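Local structure of flavoredoxin (Methanosarcina acetivorans, 3BNK) at residues Y14-T19 and L162-N167; G35-V40 and L47-N52. The protein binds flavin mononucleotide and probably works in electron transport as a dimeric flavoprotein of the flavoredoxin family. All blocks are in the same frame, centred on the assembly; numbering follows the deposited sequence.

Contact 1: residues Y14-T19 and L162-N167; sequences YPMPVT and LTMPDN. With FMN (flavin mononucleotide), chain D.
One antiparallel bridge of the large FMN-carrying sheet ties the start of strand 16-25 to the end of strand 160-163. Met16 and Leu162 form a hydrogen-bonded pair: Met16 N reaches Leu162 O at 2.7 Å, in the carbonyl plane, whereas Leu162 N meets Met16 O at 2.8 Å from above that carbonyl's plane. Their side chains run alongside each other on one face, and the bend at chi3 of Met16 (-86°) lays CE 3.8 Å from both Leu162 CD2 and Met164 CB. Leu162, with CG anti to the backbone N, presses CD2 on the flavin methyl C7M (3.5 Å), and Val18 CG2 packs on Leu162 CB, the two side chains crossing at about a right angle. Just ahead of the bridge, a cis peptide precedes Pro15, and the Tyr14 ring slants past Thr163, CE2 lying 3.3 Å from OG1. A water 2.6 Å from Tyr14 OH donates to Met164 O, linking the two loops. An alanine here would remove the ring and hydroxyl, and would probably cost the water-mediated link and the packing beside Thr163. Strand 28-41 flanks this site through Trp36 against Met16, strand 168-178 through Tyr169 against Val18, while Pro152 of the second subunit packs on Tyr14.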
loop_
_atom_site.group_PDB
_atom_site.type_symbol
_atom_site.label_atom_id
_atom_site.label_comp_id
_atom_site.label_asym_id
_atom_site.label_seq_id
_atom_site.Cartn_x
_atom_site.Cartn_y
_atom_site.Cartn_z
ATOM N N TYR B 14 -6.118 4.316 -3.468
ATOM C CA TYR B 14 -7.453 3.705 -3.610
ATOM C C TYR B 14 -7.405 2.200 -3.898
ATOM O O TYR B 14 -7.132 1.802 -5.031
ATOM C CB TYR B 14 -8.278 4.443 -4.689
ATOM C CG TYR B 14 -8.741 5.798 -4.207
ATOM C CD1 TYR B 14 -7.882 6.892 -4.221
ATOM C CD2 TYR B 14 -10.027 5.971 -3.676
ATOM C CE1 TYR B 14 -8.292 8.145 -3.734
ATOM C CE2 TYR B 14 -10.446 7.212 -3.196
ATOM C CZ TYR B 14 -9.572 8.292 -3.225
ATOM O OH TYR B 14 -9.986 9.511 -2.731
ATOM N N PRO B 15 -7.655 1.358 -2.869
ATOM C CA PRO B 15 -7.844 1.720 -1.468
ATOM C C PRO B 15 -6.525 1.577 -0.729
ATOM O O PRO B 15 -5.516 1.196 -1.328
ATOM C CB PRO B 15 -8.775 0.612 -0.965
ATOM C CG PRO B 15 -8.259 -0.615 -1.711
ATOM C CD PRO B 15 -7.803 -0.105 -3.064
ATOM N N MET B 16 -6.567 1.861 0.569
ATOM C CA MET B 16 -5.529 1.493 1.506
ATOM C C MET B 16 -5.866 0.162 2.169
ATOM O O MET B 16 -7.037 -0.208 2.271
ATOM C CB MET B 16 -5.370 2.563 2.587
ATOM C CG MET B 16 -4.745 3.861 2.103
ATOM S SD MET B 16 -4.898 5.171 3.326
ATOM C CE MET B 16 -6.529 5.808 2.898
ATOM N N PRO B 17 -4.833 -0.551 2.652
ATOM C CA PRO B 17 -5.065 -1.713 3.501
ATOM C C PRO B 17 -5.436 -1.249 4.919
ATOM O O PRO B 17 -5.318 -0.063 5.237
ATOM C CB PRO B 17 -3.694 -2.394 3.510
ATOM C CG PRO B 17 -2.730 -1.241 3.385
ATOM C CD PRO B 17 -3.391 -0.280 2.461
ATOM N N VAL B 18 -5.892 -2.160 5.760
ATOM C CA VAL B 18 -6.199 -1.821 7.154
ATOM C C VAL B 18 -5.414 -2.742 8.063
ATOM O O VAL B 18 -5.624 -3.967 8.090
ATOM C CB VAL B 18 -7.718 -1.885 7.481
ATOM C CG1 VAL B 18 -7.968 -1.673 8.965
ATOM C CG2 VAL B 18 -8.474 -0.862 6.667
ATOM N N THR B 19 -4.498 -2.131 8.804
ATOM C CA THR B 19 -3.591 -2.873 9.627
ATOM C C THR B 19 -3.526 -2.248 11.014
ATOM O O THR B 19 -3.916 -1.101 11.212
ATOM C CB THR B 19 -2.165 -3.003 8.965
ATOM O OG1 THR B 19 -1.468 -4.071 9.581
ATOM C CG2 THR B 19 -1.333 -1.805 9.185
ATOM N N LEU B 162 -9.546 0.588 3.257
ATOM C CA LEU B 162 -9.802 1.930 3.720
ATOM C C LEU B 162 -9.686 2.905 2.588
ATOM O O LEU B 162 -8.817 2.796 1.725
ATOM C CB LEU B 162 -8.850 2.332 4.856
ATOM C CG LEU B 162 -8.902 3.800 5.328
ATOM C CD1 LEU B 162 -10.188 4.078 6.106
ATOM C CD2 LEU B 162 -7.683 4.172 6.153
ATOM N N THR B 163 -10.570 3.883 2.631
ATOM C CA THR B 163 -10.544 4.966 1.696
ATOM C C THR B 163 -10.674 6.289 2.495
ATOM O O THR B 163 -11.504 6.401 3.394
ATOM C CB THR B 163 -11.610 4.669 0.594
ATOM O OG1 THR B 163 -11.284 5.335 -0.620
ATOM C CG2 THR B 163 -12.987 4.986 1.031
ATOM N N MET B 164 -9.777 7.240 2.229
ATOM C CA MET B 164 -9.833 8.577 2.837
ATOM C C MET B 164 -9.796 9.642 1.724
ATOM O O MET B 164 -9.365 9.337 0.617
ATOM C CB MET B 164 -8.678 8.767 3.830
ATOM C CG MET B 164 -8.798 7.927 5.103
ATOM S SD MET B 164 -7.493 8.258 6.305
ATOM C CE MET B 164 -8.187 7.600 7.822
ATOM N N PRO B 165 -10.237 10.895 2.004
ATOM C CA PRO B 165 -10.800 11.472 3.229
ATOM C C PRO B 165 -12.295 11.213 3.402
ATOM O O PRO B 165 -12.874 11.644 4.389
ATOM C CB PRO B 165 -10.551 12.973 3.051
ATOM C CG PRO B 165 -10.683 13.179 1.609
ATOM C CD PRO B 165 -10.131 11.917 0.946
ATOM N N ASP B 166 -12.909 10.496 2.468
ATOM C CA ASP B 166 -14.280 10.049 2.651
ATOM C C ASP B 166 -14.434 9.192 3.921
ATOM O O ASP B 166 -15.532 9.083 4.471
ATOM C CB ASP B 166 -14.768 9.305 1.407
ATOM C CG ASP B 166 -13.956 8.069 1.110
ATOM O OD1 ASP B 166 -12.802 8.179 0.622
ATOM O OD2 ASP B 166 -14.483 6.980 1.368
ATOM N N ASN B 167 -13.332 8.590 4.375
ATOM C CA ASN B 167 -13.306 7.791 5.605
ATOM C C ASN B 167 -14.231 6.564 5.629
ATOM O O ASN B 167 -15.092 6.447 6.504
ATOM C CB ASN B 167 -13.513 8.677 6.843
ATOM C CG ASN B 167 -12.406 9.703 7.019
ATOM O OD1 ASN B 167 -11.326 9.587 6.432
ATOM N ND2 ASN B 167 -12.670 10.717 7.831
HETATM N N1 FMN D . -1.916 7.526 11.189
HETATM C C2 FMN D . -0.678 7.491 10.577
HETATM O O2 FMN D . 0.214 8.216 11.003
HETATM N N3 FMN D . -0.447 6.643 9.508
HETATM C C4 FMN D . -1.475 5.832 9.055
HETATM O O4 FMN D . -1.269 5.091 8.101
HETATM C C4A FMN D . -2.732 5.870 9.673
HETATM N N5 FMN D . -3.772 5.069 9.221
HETATM C C5A FMN D . -5.007 5.092 9.841
HETATM C C6 FMN D . -6.019 4.247 9.370
HETATM C C7 FMN D . -7.282 4.262 9.981
HETATM C C7M FMN D . -8.309 3.272 9.521
HETATM C C8 FMN D . -7.522 5.119 11.065
HETATM C C8M FMN D . -8.780 4.988 11.898
HETATM C C9 FMN D . -6.495 5.947 11.538
HETATM C C9A FMN D . -5.233 5.938 10.940
HETATM N N10 FMN D . -4.196 6.756 11.402
HETATM C C10 FMN D . -2.954 6.725 10.760
HETATM C "C1'" FMN D . -4.373 7.597 12.638
HETATM C "C2'" FMN D . -3.724 6.988 13.875
HETATM O "O2'" FMN D . -3.981 5.598 13.930
HETATM C "C3'" FMN D . -4.295 7.607 15.152
HETATM O "O3'" FMN D . -4.047 8.998 15.244
HETATM C "C4'" FMN D . -3.808 6.865 16.396
HETATM O "O4'" FMN D . -4.568 7.287 17.497
HETATM C "C5'" FMN D . -2.330 7.048 16.717
HETATM O "O5'" FMN D . -2.116 6.237 17.858
HETATM P P FMN D . -0.904 6.488 18.895
HETATM O O1P FMN D . -0.891 7.937 19.287
HETATM O O2P FMN D . 0.375 6.167 18.181
HETATM O O3P FMN D . -1.014 5.604 20.106
HETATM O O HOH W 1 -7.925 10.755 -1.685
#

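Contact 2: residues G35-V40 and L47-N52; sequences GWVSRV and LGVGVN. With FMN (flavin mononucleotide), chain D.
Backbone groups of both segments grip the pyrimidine end of the flavin. Asn52 N donates to FMN O2 in a nearly straight bond of 2.7 Å (175° at the hydrogen), and FMN N3 donates a hydrogen bond to Gly50 O, also at 2.7 Å. FMN O4 takes two bonds, from Gly35 N and from Trp36 N, both 3.0 Å; Gly35 N also makes a weak one to FMN N5. This set matches the donors and acceptor along the flavin edge, and donors at O2 and O4 would probably help stabilise negative charge on a reduced flavin.

Next come the bonds between the strands. Gly50 N to Trp36 O is 2.8 Å, in the carbonyl plane, and Ser38 and Gly48 form a hydrogen-bonded pair in which Gly48 N approaches nearly along the C=O axis of Ser38. Ser38 OG donates to the carbonyl of the next residue, Arg39 O, on a lone pair.

The Trp36 indole, CG anti to its carbonyl carbon, turns one face to FMN C4, which lies toward the ring's rim, while Gly50 CA sits at its edge; a CB on Gly50 would clash with Trp36 CE3. Val37 CG1 and Val49 CG2 touch at 3.5 Å, side by side on the face turned to strand 66-71. Gly48 leaves room for Val40 CG2, 3.5 Å from Gly48 N. Arg39, bent at chi2 and chi3, brings CD to 3.3 Å from Leu47 CD2; its guanidinium bonds to Asn41 O and, across the dimer interface, to Val11 O of the second subunit, with a cation-pi contact to Phe12 of that same subunit.

This is a beta hairpin, strands 28-41 and 46-52, whose backbone holds the pyrimidine side of the isoalloxazine within a flavin reductase-like domain.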
loop_
_atom_site.group_PDB
_atom_site.type_symbol
_atom_site.label_atom_id
_atom_site.label_comp_id
_atom_site.label_asym_id
_atom_site.label_seq_id
_atom_site.Cartn_x
_atom_site.Cartn_y
_atom_site.Cartn_z
ATOM N N GLY B 35 -2.792 2.521 7.579
ATOM C CA GLY B 35 -3.144 2.256 6.182
ATOM C C GLY B 35 -1.956 2.500 5.276
ATOM O O GLY B 35 -1.914 1.997 4.150
ATOM N N TRP B 36 -0.980 3.273 5.766
ATOM C CA TRP B 36 0.237 3.573 5.002
ATOM C C TRP B 36 1.291 2.482 5.228
ATOM O O TRP B 36 2.274 2.698 5.956
ATOM C CB TRP B 36 0.805 4.960 5.372
ATOM C CG TRP B 36 -0.117 6.150 5.057
ATOM C CD1 TRP B 36 -1.456 6.104 4.753
ATOM C CD2 TRP B 36 0.237 7.539 5.073
ATOM N NE1 TRP B 36 -1.950 7.368 4.567
ATOM C CE2 TRP B 36 -0.937 8.274 4.765
ATOM C CE3 TRP B 36 1.425 8.238 5.338
ATOM C CZ2 TRP B 36 -0.949 9.674 4.681
ATOM C CZ3 TRP B 36 1.410 9.631 5.263
ATOM C CH2 TRP B 36 0.226 10.333 4.939
ATOM N N VAL B 37 1.056 1.317 4.621
ATOM C CA VAL B 37 1.983 0.180 4.671
ATOM C C VAL B 37 2.182 -0.319 3.266
ATOM O O VAL B 37 1.214 -0.481 2.524
ATOM C CB VAL B 37 1.438 -1.110 5.336
ATOM C CG1 VAL B 37 2.551 -1.801 6.194
ATOM C CG2 VAL B 37 0.055 -0.932 6.011
ATOM N N SER B 38 3.419 -0.646 2.933
ATOM C CA SER B 38 3.725 -1.226 1.649
ATOM C C SER B 38 5.011 -2.015 1.723
ATOM O O SER B 38 5.862 -1.710 2.544
ATOM C CB SER B 38 3.903 -0.127 0.604
ATOM O OG SER B 38 4.327 -0.718 -0.585
ATOM N N ARG B 39 5.150 -3.009 0.840
ATOM C CA ARG B 39 6.465 -3.617 0.586
ATOM C C ARG B 39 7.406 -2.588 -0.044
ATOM O O ARG B 39 6.979 -1.649 -0.738
ATOM C CB ARG B 39 6.365 -4.897 -0.253
ATOM C CG ARG B 39 5.916 -6.131 0.538
ATOM C CD ARG B 39 6.981 -6.649 1.513
ATOM N NE ARG B 39 8.192 -7.118 0.839
ATOM C CZ ARG B 39 8.391 -8.380 0.448
ATOM N NH1 ARG B 39 7.466 -9.304 0.671
ATOM N NH2 ARG B 39 9.509 -8.720 -0.172
ATOM N N VAL B 40 8.686 -2.738 0.272
ATOM C CA VAL B 40 9.703 -1.800 -0.151
ATOM C C VAL B 40 10.803 -2.550 -0.900
ATOM O O VAL B 40 11.252 -2.118 -1.988
ATOM C CB VAL B 40 10.265 -1.036 1.084
ATOM C CG1 VAL B 40 11.526 -0.276 0.732
ATOM C CG2 VAL B 40 9.201 -0.083 1.657
ATOM N N LEU B 47 9.250 -4.079 4.401
ATOM C CA LEU B 47 8.057 -3.237 4.246
ATOM C C LEU B 47 8.389 -1.844 4.777
ATOM O O LEU B 47 9.441 -1.628 5.372
ATOM C CB LEU B 47 6.880 -3.756 5.083
ATOM C CG LEU B 47 6.289 -5.154 5.241
ATOM C CD1 LEU B 47 5.579 -5.275 6.566
ATOM C CD2 LEU B 47 5.293 -5.486 4.110
ATOM N N GLY B 48 7.466 -0.912 4.590
ATOM C CA GLY B 48 7.588 0.414 5.164
ATOM C C GLY B 48 6.271 0.842 5.760
ATOM O O GLY B 48 5.198 0.430 5.303
ATOM N N VAL B 49 6.350 1.693 6.767
ATOM C CA VAL B 49 5.180 2.114 7.522
ATOM C C VAL B 49 5.223 3.636 7.735
ATOM O O VAL B 49 6.229 4.164 8.234
ATOM C CB VAL B 49 5.099 1.310 8.845
ATOM C CG1 VAL B 49 4.315 2.037 9.896
ATOM C CG2 VAL B 49 4.496 -0.093 8.591
ATOM N N GLY B 50 4.153 4.319 7.311
ATOM C CA GLY B 50 4.018 5.772 7.395
ATOM C C GLY B 50 3.276 6.252 8.635
ATOM O O GLY B 50 2.109 5.902 8.865
ATOM N N VAL B 51 3.969 7.055 9.441
ATOM C CA VAL B 51 3.490 7.391 10.774
ATOM C C VAL B 51 3.679 8.875 11.068
ATOM O O VAL B 51 4.798 9.372 11.101
ATOM C CB VAL B 51 4.151 6.522 11.904
ATOM C CG1 VAL B 51 3.462 6.788 13.235
ATOM C CG2 VAL B 51 4.092 5.010 11.590
ATOM N N ASN B 52 2.565 9.567 11.290
ATOM C CA ASN B 52 2.609 10.984 11.625
ATOM C C ASN B 52 3.472 11.282 12.847
ATOM O O ASN B 52 3.426 10.573 13.854
ATOM C CB ASN B 52 1.204 11.570 11.781
ATOM C CG ASN B 52 1.186 13.076 11.590
ATOM O OD1 ASN B 52 1.551 13.827 12.488
ATOM N ND2 ASN B 52 0.784 13.521 10.406
HETATM N N1 FMN D . -1.916 7.526 11.189
HETATM C C2 FMN D . -0.678 7.491 10.577
HETATM O O2 FMN D . 0.214 8.216 11.003
HETATM N N3 FMN D . -0.447 6.643 9.508
HETATM C C4 FMN D . -1.475 5.832 9.055
HETATM O O4 FMN D . -1.269 5.091 8.101
HETATM C C4A FMN D . -2.732 5.870 9.673
HETATM N N5 FMN D . -3.772 5.069 9.221
HETATM C C5A FMN D . -5.007 5.092 9.841
HETATM C C6 FMN D . -6.019 4.247 9.370
HETATM C C7 FMN D . -7.282 4.262 9.981
HETATM C C7M FMN D . -8.309 3.272 9.521
HETATM C C8 FMN D . -7.522 5.119 11.065
HETATM C C8M FMN D . -8.780 4.988 11.898
HETATM C C9 FMN D . -6.495 5.947 11.538
HETATM C C9A FMN D . -5.233 5.938 10.940
HETATM N N10 FMN D . -4.196 6.756 11.402
HETATM C C10 FMN D . -2.954 6.725 10.760
HETATM C "C1'" FMN D . -4.373 7.597 12.638
HETATM C "C2'" FMN D . -3.724 6.988 13.875
HETATM O "O2'" FMN D . -3.981 5.598 13.930
HETATM C "C3'" FMN D . -4.295 7.607 15.152
HETATM O "O3'" FMN D . -4.047 8.998 15.244
HETATM C "C4'" FMN D . -3.808 6.865 16.396
HETATM O "O4'" FMN D . -4.568 7.287 17.497
HETATM C "C5'" FMN D . -2.330 7.048 16.717
HETATM O "O5'" FMN D . -2.116 6.237 17.858
HETATM P P FMN D . -0.904 6.488 18.895
HETATM O O1P FMN D . -0.891 7.937 19.287
HETATM O O2P FMN D . 0.375 6.167 18.181
HETATM O O3P FMN D . -1.014 5.604 20.106
#

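Contacts 1 and 2 have centres about 13 Å apart in one antiparallel sheet, where strands 16-25 and 28-41 are neighbours. Along the chain 14-19 comes first, then the local hairpin 35-40 and 47-52, and finally 162-167, so the long-range bridge encloses the hairpin in sequence. They meet directly: Pro17 CD lies 3.2 Å from Gly35 O, and Met16 SD packs 3.8 Å from Trp36 CD1. Each addresses a different end of the same FMN, contact 1 the dimethylbenzene ring and contact 2 the pyrimidine. Both also touch the second subunit, so this part of the sheet joins flavin site and dimer interface.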